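PDB 4GUZ: probable arylamine n-acetyl transferase from Mycobacterium abscessus, which probably transfers acetyl groups from acetyl coenzyme A to the amino group of arylamines. Local coordinates for residues 13-18 against 87-92; 53-58 against 275-280; 137-142 against 225-230. One frame throughout, in Å; residues are numbered along the deposited sequence.

In the fold
Interactions 1 and 2 pack helices together, whereas interaction 3 joins a loop to a beta hairpin. Interaction 1 ties helix 15-21 to the C-terminal part of helix 79-92. That helix begins at C79, which with H116 and D131 fits the Cys-His-Asp triad expected in this family. Interaction 3 lies closest to this probable catalytic site, because the S137 side chain touches triad residues; its nearest atoms are about 8 Å from those of interaction 1. Interaction 2 docks the last helix, 271-282, and its centre is about 28 Å from that of interaction 3, on the opposite side of the chain's centre. The loop closed by residues 53-58 and 275-280 encloses interaction 3 in sequence.

Interaction 1 of 3, residues 13-18 against 87-92; sequences LQLDEY and GAVLQR
In the N-terminal helical region of the arylamine N-acetyltransferase fold, L13, just before helix 15-21, and L15 and Y18, in its first turn, meet V89 and R92 on the last turns of helix 79-92. The apolar centre is V89. Its CG2 sits over the middle of the Y18 ring, 3.5 Å from the centroid and only 14° off the ring normal, a CH-pi contact. CG1 takes the position anti to the backbone N (chi1 -174°) and lies 4.0 Å from Y18 CE2. Valine suits this place because both its methyls reach the Y18 ring, and CG2 also meets L13 CD2, at 3.7 Å. Beside it the small A88 lets the L13 backbone come close, with the two CB atoms 4.2 Å apart. Arginine serves at the more open end, where a long chain bent at chi2 and chi3 folds back toward the other segment. R92 NH1 donates to L13 O at 2.9 Å; the N-H...O angle of 139° makes the bond clearly bent, and the oxygen lies somewhat out of the guanidinium plane. L15 CB rests on one guanidinium face toward its rim, 3.4 Å from R92 NH2, while L15 CD1 lies 4.0 Å from R92 CB, so L15 touches R92 both near its root and at the guanidinium. R92 NH1 also bonds G10 O, and Y18 OH bonds H42 ND1, so both polar ends have partners. Helix 63-72 flanks the contact, touching L13, Y18 and A88, while L85 and F86 of helix 79-92 touch Y18, and L85 also L13.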
ATOM      1  N   LEU A  13       6.475   7.353  16.818  1.00 27.56           N
ATOM      2  CA  LEU A  13       5.352   7.867  16.051  1.00 25.98           C
ATOM      3  C   LEU A  13       4.676   9.029  16.773  1.00 30.29           C
ATOM      4  O   LEU A  13       4.481   8.983  17.995  1.00 28.01           O
ATOM      5  CB  LEU A  13       4.326   6.741  15.794  1.00 25.06           C
ATOM      6  CG  LEU A  13       3.009   7.140  15.096  1.00 28.25           C
ATOM      7  CD1 LEU A  13       3.171   7.164  13.586  1.00 27.56           C
ATOM      8  CD2 LEU A  13       1.894   6.232  15.505  1.00 27.98           C
ATOM      9  N   GLN A  14       4.270  10.047  15.995  1.00 28.48           N
ATOM     10  CA  GLN A  14       3.471  11.169  16.483  1.00 28.44           C
ATOM     11  C   GLN A  14       2.021  10.698  16.365  1.00 31.84           C
ATOM     12  O   GLN A  14       1.372  10.939  15.346  1.00 31.65           O
ATOM     13  CB  GLN A  14       3.768  12.455  15.665  1.00 30.24           C
ATOM     14  CG  GLN A  14       5.156  13.065  15.895  1.00 43.45           C
ATOM     15  CD  GLN A  14       5.433  13.417  17.338  1.00 66.11           C
ATOM     16  OE1 GLN A  14       4.653  14.110  18.005  1.00 65.22           O
ATOM     17  NE2 GLN A  14       6.545  12.923  17.854  1.00 54.19           N
ATOM     18  N   LEU A  15       1.554   9.937  17.374  1.00 28.45           N
ATOM     19  CA  LEU A  15       0.244   9.283  17.412  1.00 29.02           C
ATOM     20  C   LEU A  15      -0.937  10.216  17.135  1.00 33.64           C
ATOM     21  O   LEU A  15      -1.735   9.875  16.261  1.00 33.34           O
ATOM     22  CB  LEU A  15       0.019   8.541  18.747  1.00 29.36           C
ATOM     23  CG  LEU A  15      -1.275   7.708  18.874  1.00 34.00           C
ATOM     24  CD1 LEU A  15      -1.249   6.486  17.955  1.00 33.58           C
ATOM     25  CD2 LEU A  15      -1.491   7.263  20.307  1.00 35.87           C
ATOM     26  N   ASP A  16      -1.059  11.376  17.846  1.00 29.97           N
ATOM     27  CA  ASP A  16      -2.190  12.308  17.662  1.00 29.17           C
ATOM     28  C   ASP A  16      -2.187  12.925  16.277  1.00 30.30           C
ATOM     29  O   ASP A  16      -3.246  13.103  15.685  1.00 28.36           O
ATOM     30  CB  ASP A  16      -2.179  13.435  18.717  1.00 32.09           C
ATOM     31  CG  ASP A  16      -2.413  12.989  20.151  1.00 45.73           C
ATOM     32  OD1 ASP A  16      -3.158  12.001  20.356  1.00 46.17           O
ATOM     33  OD2 ASP A  16      -1.890  13.659  21.071  1.00 52.72           O
ATOM     34  N   GLU A  17      -0.994  13.264  15.774  1.00 27.72           N
ATOM     35  CA  GLU A  17      -0.799  13.865  14.455  1.00 27.95           C
ATOM     36  C   GLU A  17      -1.235  12.900  13.344  1.00 29.89           C
ATOM     37  O   GLU A  17      -1.902  13.311  12.393  1.00 27.09           O
ATOM     38  CB  GLU A  17       0.666  14.244  14.281  1.00 29.46           C
ATOM     39  CG  GLU A  17       0.896  15.226  13.152  1.00 35.32           C
ATOM     40  CD  GLU A  17       2.345  15.466  12.787  1.00 48.30           C
ATOM     41  OE1 GLU A  17       3.251  15.155  13.597  1.00 34.67           O
ATOM     42  OE2 GLU A  17       2.568  16.003  11.681  1.00 45.73           O
ATOM     43  N   TYR A  18      -0.857  11.623  13.478  1.00 27.20           N
ATOM     44  CA  TYR A  18      -1.221  10.599  12.502  1.00 25.72           C
ATOM     45  C   TYR A  18      -2.736  10.427  12.480  1.00 28.74           C
ATOM     46  O   TYR A  18      -3.317  10.391  11.395  1.00 28.15           O
ATOM     47  CB  TYR A  18      -0.505   9.253  12.797  1.00 24.75           C
ATOM     48  CG  TYR A  18      -1.062   8.103  11.975  1.00 23.60           C
ATOM     49  CD1 TYR A  18      -0.530   7.792  10.725  1.00 24.62           C
ATOM     50  CD2 TYR A  18      -2.173   7.383  12.409  1.00 23.90           C
ATOM     51  CE1 TYR A  18      -1.080   6.784   9.937  1.00 25.07           C
ATOM     52  CE2 TYR A  18      -2.750   6.393  11.614  1.00 24.88           C
ATOM     53  CZ  TYR A  18      -2.176   6.076  10.394  1.00 28.87           C
ATOM     54  OH  TYR A  18      -2.723   5.092   9.616  1.00 29.69           O
ATOM     55  N   GLY A  87       2.182  -0.205  11.036  1.00 17.55           N
ATOM     56  CA  GLY A  87       2.768  -1.091  12.032  1.00 18.42           C
ATOM     57  C   GLY A  87       3.060  -0.353  13.317  1.00 22.79           C
ATOM     58  O   GLY A  87       2.767  -0.855  14.407  1.00 22.28           O
ATOM     59  N   ALA A  88       3.582   0.881  13.188  1.00 20.13           N
ATOM     60  CA  ALA A  88       3.876   1.749  14.332  1.00 20.07           C
ATOM     61  C   ALA A  88       2.600   2.123  15.059  1.00 25.40           C
ATOM     62  O   ALA A  88       2.597   2.116  16.286  1.00 25.37           O
ATOM     63  CB  ALA A  88       4.603   3.001  13.879  1.00 20.22           C
ATOM     64  N   VAL A  89       1.515   2.425  14.314  1.00 23.39           N
ATOM     65  CA  VAL A  89       0.206   2.780  14.896  1.00 23.43           C
ATOM     66  C   VAL A  89      -0.362   1.576  15.643  1.00 27.17           C
ATOM     67  O   VAL A  89      -0.784   1.734  16.787  1.00 28.00           O
ATOM     68  CB  VAL A  89      -0.825   3.333  13.870  1.00 28.03           C
ATOM     69  CG1 VAL A  89      -2.103   3.803  14.565  1.00 27.86           C
ATOM     70  CG2 VAL A  89      -0.238   4.474  13.058  1.00 28.46           C
ATOM     71  N   LEU A  90      -0.371   0.371  15.005  1.00 23.24           N
ATOM     72  CA  LEU A  90      -0.924  -0.845  15.617  1.00 22.78           C
ATOM     73  C   LEU A  90      -0.223  -1.147  16.952  1.00 26.39           C
ATOM     74  O   LEU A  90      -0.890  -1.497  17.937  1.00 25.48           O
ATOM     75  CB  LEU A  90      -0.817  -2.049  14.658  1.00 22.07           C
ATOM     76  CG  LEU A  90      -1.689  -2.005  13.386  1.00 25.20           C
ATOM     77  CD1 LEU A  90      -1.462  -3.240  12.515  1.00 23.74           C
ATOM     78  CD2 LEU A  90      -3.174  -1.803  13.703  1.00 27.01           C
ATOM     79  N   GLN A  91       1.102  -0.941  16.987  1.00 22.83           N
ATOM     80  CA  GLN A  91       1.952  -1.141  18.165  1.00 24.17           C
ATOM     81  C   GLN A  91       1.571  -0.176  19.294  1.00 29.79           C
ATOM     82  O   GLN A  91       1.451  -0.613  20.445  1.00 28.98           O
ATOM     83  CB  GLN A  91       3.427  -0.952  17.769  1.00 26.28           C
ATOM     84  CG  GLN A  91       4.456  -1.100  18.900  1.00 46.47           C
ATOM     85  CD  GLN A  91       4.513  -2.485  19.488  1.00 70.45           C
ATOM     86  OE1 GLN A  91       4.192  -2.692  20.664  1.00 68.28           O
ATOM     87  NE2 GLN A  91       4.916  -3.465  18.686  1.00 63.07           N
ATOM     88  N   ARG A  92       1.386   1.126  18.975  1.00 27.69           N
ATOM     89  CA  ARG A  92       1.037   2.143  19.971  1.00 27.20           C
ATOM     90  C   ARG A  92      -0.339   1.944  20.563  1.00 32.96           C
ATOM     91  O   ARG A  92      -0.550   2.287  21.722  1.00 32.69           O
ATOM     92  CB  ARG A  92       1.093   3.549  19.368  1.00 25.95           C
ATOM     93  CG  ARG A  92       2.443   4.183  19.491  1.00 38.08           C
ATOM     94  CD  ARG A  92       2.844   4.548  20.923  1.00 36.21           C
ATOM     95  NE  ARG A  92       2.293   5.836  21.345  1.00 35.13           N
ATOM     96  CZ  ARG A  92       2.748   7.017  20.936  1.00 45.00           C
ATOM     97  NH1 ARG A  92       3.747   7.088  20.063  1.00 25.88           N
ATOM     98  NH2 ARG A  92       2.192   8.134  21.376  1.00 37.94           N
TER

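Interaction 2 of 3, residues 53-58 against 275-280; sequences AVLHKH and TLLLER
R280 reaches from helix 271-282 to the C-terminal end of helix 51-56, where V54 and L55 offer main-chain oxygens. From CB, which points toward the partner helix, the chain places CG anti to its own carbonyl carbon and alongside V54, 4.3 Å from V54 CG1. A bend at chi2 (-81°) then brings CD to 3.8 Å from V54 O. NE makes the decisive contact, donating to V54 O at 2.9 Å with a nearly straight N-H...O angle of 164°. The oxygen lies in the guanidinium plane, although seen from the carbonyl the donor is tilted out of its plane. Beyond CZ, NH2 stands 3.2 Å from L55 O. Arginine suits the site: its aliphatic part packs on valine, and its charged end meets the carbonyl-rich end of a helix, where the helix dipole would be expected to favour a positive group. K57 NZ, nearby, bonds A53 O and also S217 O; A53 O accepts from K57 N as well.

The apolar half belongs to L55. Its CD2 lies against the backbone of helix 271-282, 3.5 Å from L277 N, and is 3.7 Å from L276 CG, while L276 CD2 lies 3.7 Å from L55 O. Leucines suit this seam because their branched apolar ends pack without bringing polar atoms. L269 covers L55 and L277 from a loop. On the side of the last helix, L277 packs on L258 and L261 of helix 254-263, while helix 198-210 touches A53 and K57 on the 53-58 side.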
ATOM      1  N   ALA A  53      12.050   6.385  -5.382  1.00 24.90           N
ATOM      2  CA  ALA A  53      12.759   5.293  -6.066  1.00 24.78           C
ATOM      3  C   ALA A  53      13.087   5.679  -7.493  1.00 29.18           C
ATOM      4  O   ALA A  53      14.184   5.373  -7.980  1.00 27.81           O
ATOM      5  CB  ALA A  53      11.928   4.011  -6.046  1.00 25.48           C
ATOM      6  N   VAL A  54      12.149   6.379  -8.161  1.00 25.52           N
ATOM      7  CA  VAL A  54      12.348   6.814  -9.541  1.00 25.49           C
ATOM      8  C   VAL A  54      13.456   7.877  -9.604  1.00 30.13           C
ATOM      9  O   VAL A  54      14.283   7.815 -10.511  1.00 30.54           O
ATOM     10  CB  VAL A  54      11.028   7.311 -10.188  1.00 29.06           C
ATOM     11  CG1 VAL A  54      11.237   7.713 -11.646  1.00 28.62           C
ATOM     12  CG2 VAL A  54       9.939   6.239 -10.084  1.00 28.53           C
ATOM     13  N   LEU A  55      13.491   8.810  -8.627  1.00 27.93           N
ATOM     14  CA  LEU A  55      14.459   9.913  -8.584  1.00 29.27           C
ATOM     15  C   LEU A  55      15.789   9.566  -7.903  1.00 34.18           C
ATOM     16  O   LEU A  55      16.802  10.165  -8.263  1.00 34.49           O
ATOM     17  CB  LEU A  55      13.860  11.147  -7.868  1.00 29.68           C
ATOM     18  CG  LEU A  55      12.602  11.813  -8.490  1.00 35.55           C
ATOM     19  CD1 LEU A  55      11.848  12.635  -7.453  1.00 36.30           C
ATOM     20  CD2 LEU A  55      12.960  12.709  -9.647  1.00 37.89           C
ATOM     21  N   HIS A  56      15.793   8.678  -6.885  1.00 31.08           N
ATOM     22  CA  HIS A  56      17.011   8.413  -6.114  1.00 31.35           C
ATOM     23  C   HIS A  56      17.379   6.921  -5.905  1.00 33.58           C
ATOM     24  O   HIS A  56      18.443   6.669  -5.328  1.00 32.06           O
ATOM     25  CB  HIS A  56      16.910   9.098  -4.732  1.00 32.96           C
ATOM     26  CG  HIS A  56      16.533  10.552  -4.788  1.00 36.89           C
ATOM     27  ND1 HIS A  56      17.308  11.477  -5.474  1.00 39.03           N
ATOM     28  CD2 HIS A  56      15.465  11.188  -4.250  1.00 39.38           C
ATOM     29  CE1 HIS A  56      16.679  12.635  -5.348  1.00 38.80           C
ATOM     30  NE2 HIS A  56      15.570  12.513  -4.607  1.00 39.30           N
ATOM     31  N   LYS A  57      16.544   5.948  -6.374  1.00 28.93           N
ATOM     32  CA  LYS A  57      16.790   4.499  -6.217  1.00 29.09           C
ATOM     33  C   LYS A  57      16.961   4.135  -4.716  1.00 33.17           C
ATOM     34  O   LYS A  57      17.636   3.151  -4.376  1.00 30.20           O
ATOM     35  CB  LYS A  57      18.025   4.036  -7.041  1.00 32.23           C
ATOM     36  CG  LYS A  57      17.969   4.372  -8.539  1.00 36.84           C
ATOM     37  CD  LYS A  57      17.175   3.342  -9.353  1.00 32.98           C
ATOM     38  CE  LYS A  57      16.644   3.932 -10.640  1.00 34.97           C
ATOM     39  NZ  LYS A  57      15.757   5.105 -10.388  1.00 32.97           N
ATOM     40  N   HIS A  58      16.318   4.934  -3.828  1.00 31.72           N
ATOM     41  CA  HIS A  58      16.399   4.817  -2.369  1.00 32.57           C
ATOM     42  C   HIS A  58      15.141   5.370  -1.691  1.00 33.96           C
ATOM     43  O   HIS A  58      14.636   6.434  -2.065  1.00 31.52           O
ATOM     44  CB  HIS A  58      17.648   5.575  -1.859  1.00 34.59           C
ATOM     45  CG  HIS A  58      17.785   5.627  -0.369  1.00 39.06           C
ATOM     46  ND1 HIS A  58      17.394   6.748   0.357  1.00 41.44           N
ATOM     47  CD2 HIS A  58      18.256   4.691   0.489  1.00 41.32           C
ATOM     48  CE1 HIS A  58      17.635   6.452   1.625  1.00 41.01           C
ATOM     49  NE2 HIS A  58      18.153   5.225   1.753  1.00 41.27           N
ATOM     50  N   THR A 275      12.366  19.232 -11.403  1.00 35.01           N
ATOM     51  CA  THR A 275      13.239  19.358 -12.569  1.00 34.59           C
ATOM     52  C   THR A 275      13.740  17.970 -12.991  1.00 37.35           C
ATOM     53  O   THR A 275      13.675  17.627 -14.175  1.00 37.57           O
ATOM     54  CB  THR A 275      14.407  20.324 -12.247  1.00 44.23           C
ATOM     55  OG1 THR A 275      13.874  21.583 -11.826  1.00 43.92           O
ATOM     56  CG2 THR A 275      15.350  20.532 -13.430  1.00 41.34           C
ATOM     57  N   LEU A 276      14.210  17.170 -12.015  1.00 33.71           N
ATOM     58  CA  LEU A 276      14.712  15.814 -12.255  1.00 32.93           C
ATOM     59  C   LEU A 276      13.581  14.879 -12.713  1.00 34.07           C
ATOM     60  O   LEU A 276      13.823  14.021 -13.564  1.00 34.87           O
ATOM     61  CB  LEU A 276      15.401  15.268 -10.994  1.00 33.32           C
ATOM     62  CG  LEU A 276      16.166  13.938 -11.111  1.00 38.70           C
ATOM     63  CD1 LEU A 276      17.309  14.024 -12.119  1.00 39.18           C
ATOM     64  CD2 LEU A 276      16.706  13.508  -9.756  1.00 41.80           C
ATOM     65  N   LEU A 277      12.353  15.051 -12.187  1.00 28.97           N
ATOM     66  CA  LEU A 277      11.239  14.183 -12.596  1.00 27.94           C
ATOM     67  C   LEU A 277      10.889  14.410 -14.066  1.00 34.82           C
ATOM     68  O   LEU A 277      10.766  13.433 -14.800  1.00 34.63           O
ATOM     69  CB  LEU A 277       9.999  14.333 -11.694  1.00 27.67           C
ATOM     70  CG  LEU A 277       8.792  13.431 -12.042  1.00 31.71           C
ATOM     71  CD1 LEU A 277       9.082  11.963 -11.802  1.00 31.26           C
ATOM     72  CD2 LEU A 277       7.580  13.833 -11.278  1.00 33.84           C
ATOM     73  N   LEU A 278      10.809  15.689 -14.505  1.00 33.96           N
ATOM     74  CA  LEU A 278      10.543  16.087 -15.894  1.00 34.87           C
ATOM     75  C   LEU A 278      11.553  15.436 -16.862  1.00 40.31           C
ATOM     76  O   LEU A 278      11.170  15.069 -17.972  1.00 39.07           O
ATOM     77  CB  LEU A 278      10.589  17.628 -16.042  1.00 35.14           C
ATOM     78  CG  LEU A 278       9.442  18.437 -15.434  1.00 39.48           C
ATOM     79  CD1 LEU A 278       9.748  19.930 -15.446  1.00 39.04           C
ATOM     80  CD2 LEU A 278       8.164  18.219 -16.183  1.00 41.32           C
ATOM     81  N   GLU A 279      12.827  15.276 -16.424  1.00 38.44           N
ATOM     82  CA  GLU A 279      13.906  14.635 -17.185  1.00 38.84           C
ATOM     83  C   GLU A 279      13.619  13.150 -17.332  1.00 43.97           C
ATOM     84  O   GLU A 279      13.760  12.620 -18.436  1.00 44.46           O
ATOM     85  CB  GLU A 279      15.284  14.867 -16.529  1.00 40.33           C
ATOM     86  CG  GLU A 279      15.798  16.294 -16.666  1.00 53.11           C
ATOM     87  CD  GLU A 279      17.146  16.615 -16.042  1.00 79.50           C
ATOM     88  OE1 GLU A 279      17.916  15.676 -15.731  1.00 71.31           O
ATOM     89  OE2 GLU A 279      17.441  17.821 -15.885  1.00 75.98           O
ATOM     90  N   ARG A 280      13.172  12.483 -16.236  1.00 40.65           N
ATOM     91  CA  ARG A 280      12.782  11.063 -16.271  1.00 40.81           C
ATOM     92  C   ARG A 280      11.568  10.869 -17.202  1.00 46.05           C
ATOM     93  O   ARG A 280      11.522   9.903 -17.964  1.00 47.47           O
ATOM     94  CB  ARG A 280      12.448  10.530 -14.861  1.00 40.13           C
ATOM     95  CG  ARG A 280      13.586  10.582 -13.843  1.00 50.35           C
ATOM     96  CD  ARG A 280      14.565   9.421 -13.972  1.00 59.84           C
ATOM     97  NE  ARG A 280      15.382   9.258 -12.766  1.00 62.89           N
ATOM     98  CZ  ARG A 280      16.520   9.907 -12.525  1.00 70.02           C
ATOM     99  NH1 ARG A 280      16.996  10.780 -13.405  1.00 59.06           N
ATOM    100  NH2 ARG A 280      17.186   9.691 -11.400  1.00 47.06           N
TER

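Interaction 3 of 3, residues 137-142 against 225-230; sequences SPLAPI and ISPDHA
I225 and L139 carry most of a contact between a loop, residues 137-142, and the hairpin of strands 221-226 and 229-234. No hydrogen bond crosses it; the segments meet by van der Waals packing. The tightly packed, buried part has I225 against the backbone of S137: I225 CD1 lies 3.8 Å from S137 O, and CG2 lies 3.9 Å from the same oxygen. This beta-branched residue suits a strand, and both methyl groups come at that oxygen from the same side; CG2 occupies the crowded position between backbone N and carbonyl carbon, while CG1 runs anti to N (chi1 -166°). L139, also buried and pointing toward the hairpin, meets I225 CG2 with its CD2 at 4.2 Å, and its CD1 comes to 3.8 Å from P227 CA.

Toward P227 the contact opens to solvent. The proline is partly exposed and gives far less area to the contact than I225 or L139, and the exposed D228 lies beyond it. P227 is well suited to the second position of the type I turn from S226 to H229, since its ring restricts phi near the value needed (-60°). S226 N bonds H229 O at 2.8 Å across that turn. By contrast, the buried S137 OG is held by F134 N and D131 O, which anchors the loop next to D131 of the probable catalytic triad. Helix 32-45 touches both segments, V43 meeting L139 and I225; of the larger sheet, strand 155-162 adds W155 against I225, and D152 of strand 147-152 accepts from L139 N.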
ATOM      1  N   SER A 137      -5.746  -0.268  -2.482  1.00 15.97           N
ATOM      2  CA  SER A 137      -5.895  -1.096  -1.317  1.00 14.30           C
ATOM      3  C   SER A 137      -7.338  -1.315  -0.876  1.00 18.30           C
ATOM      4  O   SER A 137      -8.177  -0.419  -1.001  1.00 15.68           O
ATOM      5  CB  SER A 137      -5.155  -0.440  -0.147  1.00 18.54           C
ATOM      6  OG  SER A 137      -3.858  -0.986  -0.004  1.00 27.50           O
ATOM      7  N   PRO A 138      -7.613  -2.480  -0.247  1.00 16.39           N
ATOM      8  CA  PRO A 138      -8.908  -2.666   0.395  1.00 16.46           C
ATOM      9  C   PRO A 138      -9.100  -1.573   1.435  1.00 19.23           C
ATOM     10  O   PRO A 138      -8.125  -1.136   2.071  1.00 15.36           O
ATOM     11  CB  PRO A 138      -8.765  -4.044   1.052  1.00 17.76           C
ATOM     12  CG  PRO A 138      -7.751  -4.746   0.224  1.00 21.07           C
ATOM     13  CD  PRO A 138      -6.755  -3.662  -0.022  1.00 17.23           C
ATOM     14  N   LEU A 139     -10.340  -1.065   1.551  1.00 17.67           N
ATOM     15  CA  LEU A 139     -10.635   0.023   2.481  1.00 17.63           C
ATOM     16  C   LEU A 139     -10.931  -0.522   3.854  1.00 22.24           C
ATOM     17  O   LEU A 139     -11.088   0.251   4.788  1.00 21.68           O
ATOM     18  CB  LEU A 139     -11.805   0.883   1.985  1.00 17.55           C
ATOM     19  CG  LEU A 139     -11.607   1.607   0.645  1.00 21.30           C
ATOM     20  CD1 LEU A 139     -12.906   2.147   0.142  1.00 22.16           C
ATOM     21  CD2 LEU A 139     -10.641   2.761   0.766  1.00 24.21           C
ATOM     22  N   ALA A 140     -11.007  -1.853   3.992  1.00 18.39           N
ATOM     23  CA  ALA A 140     -11.316  -2.439   5.293  1.00 18.21           C
ATOM     24  C   ALA A 140     -10.473  -3.684   5.547  1.00 19.87           C
ATOM     25  O   ALA A 140     -10.105  -4.358   4.570  1.00 18.51           O
ATOM     26  CB  ALA A 140     -12.798  -2.790   5.351  1.00 18.27           C
ATOM     27  N   PRO A 141     -10.184  -4.040   6.829  1.00 15.86           N
ATOM     28  CA  PRO A 141      -9.496  -5.316   7.090  1.00 15.07           C
ATOM     29  C   PRO A 141     -10.325  -6.464   6.539  1.00 18.59           C
ATOM     30  O   PRO A 141     -11.548  -6.351   6.452  1.00 20.49           O
ATOM     31  CB  PRO A 141      -9.409  -5.380   8.623  1.00 17.22           C
ATOM     32  CG  PRO A 141      -9.723  -4.009   9.096  1.00 22.35           C
ATOM     33  CD  PRO A 141     -10.590  -3.377   8.096  1.00 18.01           C
ATOM     34  N   ILE A 142      -9.680  -7.540   6.143  1.00 16.85           N
ATOM     35  CA  ILE A 142     -10.370  -8.685   5.559  1.00 16.05           C
ATOM     36  C   ILE A 142     -10.187  -9.875   6.476  1.00 19.38           C
ATOM     37  O   ILE A 142      -9.046 -10.229   6.798  1.00 20.41           O
ATOM     38  CB  ILE A 142      -9.843  -8.953   4.107  1.00 18.05           C
ATOM     39  CG1 ILE A 142     -10.240  -7.802   3.138  1.00 16.96           C
ATOM     40  CG2 ILE A 142     -10.320 -10.310   3.573  1.00 20.23           C
ATOM     41  CD1 ILE A 142      -9.578  -7.859   1.734  1.00 22.76           C
ATOM     42  N   ILE A 225      -7.292   5.646  -4.138  1.00 15.37           N
ATOM     43  CA  ILE A 225      -8.553   4.905  -4.181  1.00 14.30           C
ATOM     44  C   ILE A 225      -9.573   5.611  -3.273  1.00 18.80           C
ATOM     45  O   ILE A 225      -9.212   6.267  -2.289  1.00 16.55           O
ATOM     46  CB  ILE A 225      -8.368   3.385  -3.857  1.00 16.00           C
ATOM     47  CG1 ILE A 225      -9.616   2.541  -4.244  1.00 16.07           C
ATOM     48  CG2 ILE A 225      -7.894   3.156  -2.416  1.00 18.66           C
ATOM     49  CD1 ILE A 225      -9.447   0.976  -4.329  1.00 20.61           C
ATOM     50  N   SER A 226     -10.837   5.533  -3.686  1.00 16.30           N
ATOM     51  CA  SER A 226     -12.000   6.085  -3.014  1.00 15.95           C
ATOM     52  C   SER A 226     -13.056   4.982  -2.944  1.00 18.81           C
ATOM     53  O   SER A 226     -12.923   3.989  -3.670  1.00 17.10           O
ATOM     54  CB  SER A 226     -12.529   7.287  -3.809  1.00 20.97           C
ATOM     55  OG  SER A 226     -11.569   8.326  -3.927  1.00 30.88           O
ATOM     56  N   PRO A 227     -14.182   5.149  -2.203  1.00 17.16           N
ATOM     57  CA  PRO A 227     -15.215   4.094  -2.210  1.00 16.18           C
ATOM     58  C   PRO A 227     -15.808   3.800  -3.607  1.00 20.72           C
ATOM     59  O   PRO A 227     -16.185   2.653  -3.874  1.00 18.81           O
ATOM     60  CB  PRO A 227     -16.285   4.657  -1.267  1.00 18.08           C
ATOM     61  CG  PRO A 227     -15.530   5.562  -0.341  1.00 21.23           C
ATOM     62  CD  PRO A 227     -14.544   6.238  -1.269  1.00 18.38           C
ATOM     63  N   ASP A 228     -15.879   4.803  -4.498  1.00 17.25           N
ATOM     64  CA  ASP A 228     -16.501   4.585  -5.801  1.00 17.95           C
ATOM     65  C   ASP A 228     -15.649   5.135  -6.959  1.00 21.59           C
ATOM     66  O   ASP A 228     -16.176   5.456  -8.037  1.00 18.78           O
ATOM     67  CB  ASP A 228     -17.927   5.203  -5.804  1.00 19.28           C
ATOM     68  CG  ASP A 228     -18.823   4.788  -6.965  1.00 26.26           C
ATOM     69  OD1 ASP A 228     -18.837   3.589  -7.307  1.00 21.98           O
ATOM     70  OD2 ASP A 228     -19.495   5.676  -7.546  1.00 31.54           O
ATOM     71  N   HIS A 229     -14.310   5.140  -6.772  1.00 20.11           N
ATOM     72  CA  HIS A 229     -13.408   5.653  -7.801  1.00 20.08           C
ATOM     73  C   HIS A 229     -11.963   5.364  -7.485  1.00 21.28           C
ATOM     74  O   HIS A 229     -11.621   5.188  -6.325  1.00 18.77           O
ATOM     75  CB  HIS A 229     -13.571   7.181  -7.923  1.00 21.72           C
ATOM     76  CG  HIS A 229     -13.371   7.693  -9.312  1.00 26.80           C
ATOM     77  ND1 HIS A 229     -14.317   7.483 -10.302  1.00 29.90           N
ATOM     78  CD2 HIS A 229     -12.338   8.395  -9.832  1.00 29.89           C
ATOM     79  CE1 HIS A 229     -13.829   8.056 -11.391  1.00 29.79           C
ATOM     80  NE2 HIS A 229     -12.639   8.617 -11.155  1.00 30.06           N
ATOM     81  N   ALA A 230     -11.102   5.401  -8.521  1.00 17.57           N
ATOM     82  CA  ALA A 230      -9.652   5.271  -8.372  1.00 17.83           C
ATOM     83  C   ALA A 230      -8.924   5.949  -9.512  1.00 18.92           C
ATOM     84  O   ALA A 230      -9.476   6.113 -10.598  1.00 17.78           O
ATOM     85  CB  ALA A 230      -9.244   3.806  -8.310  1.00 18.92           C
TER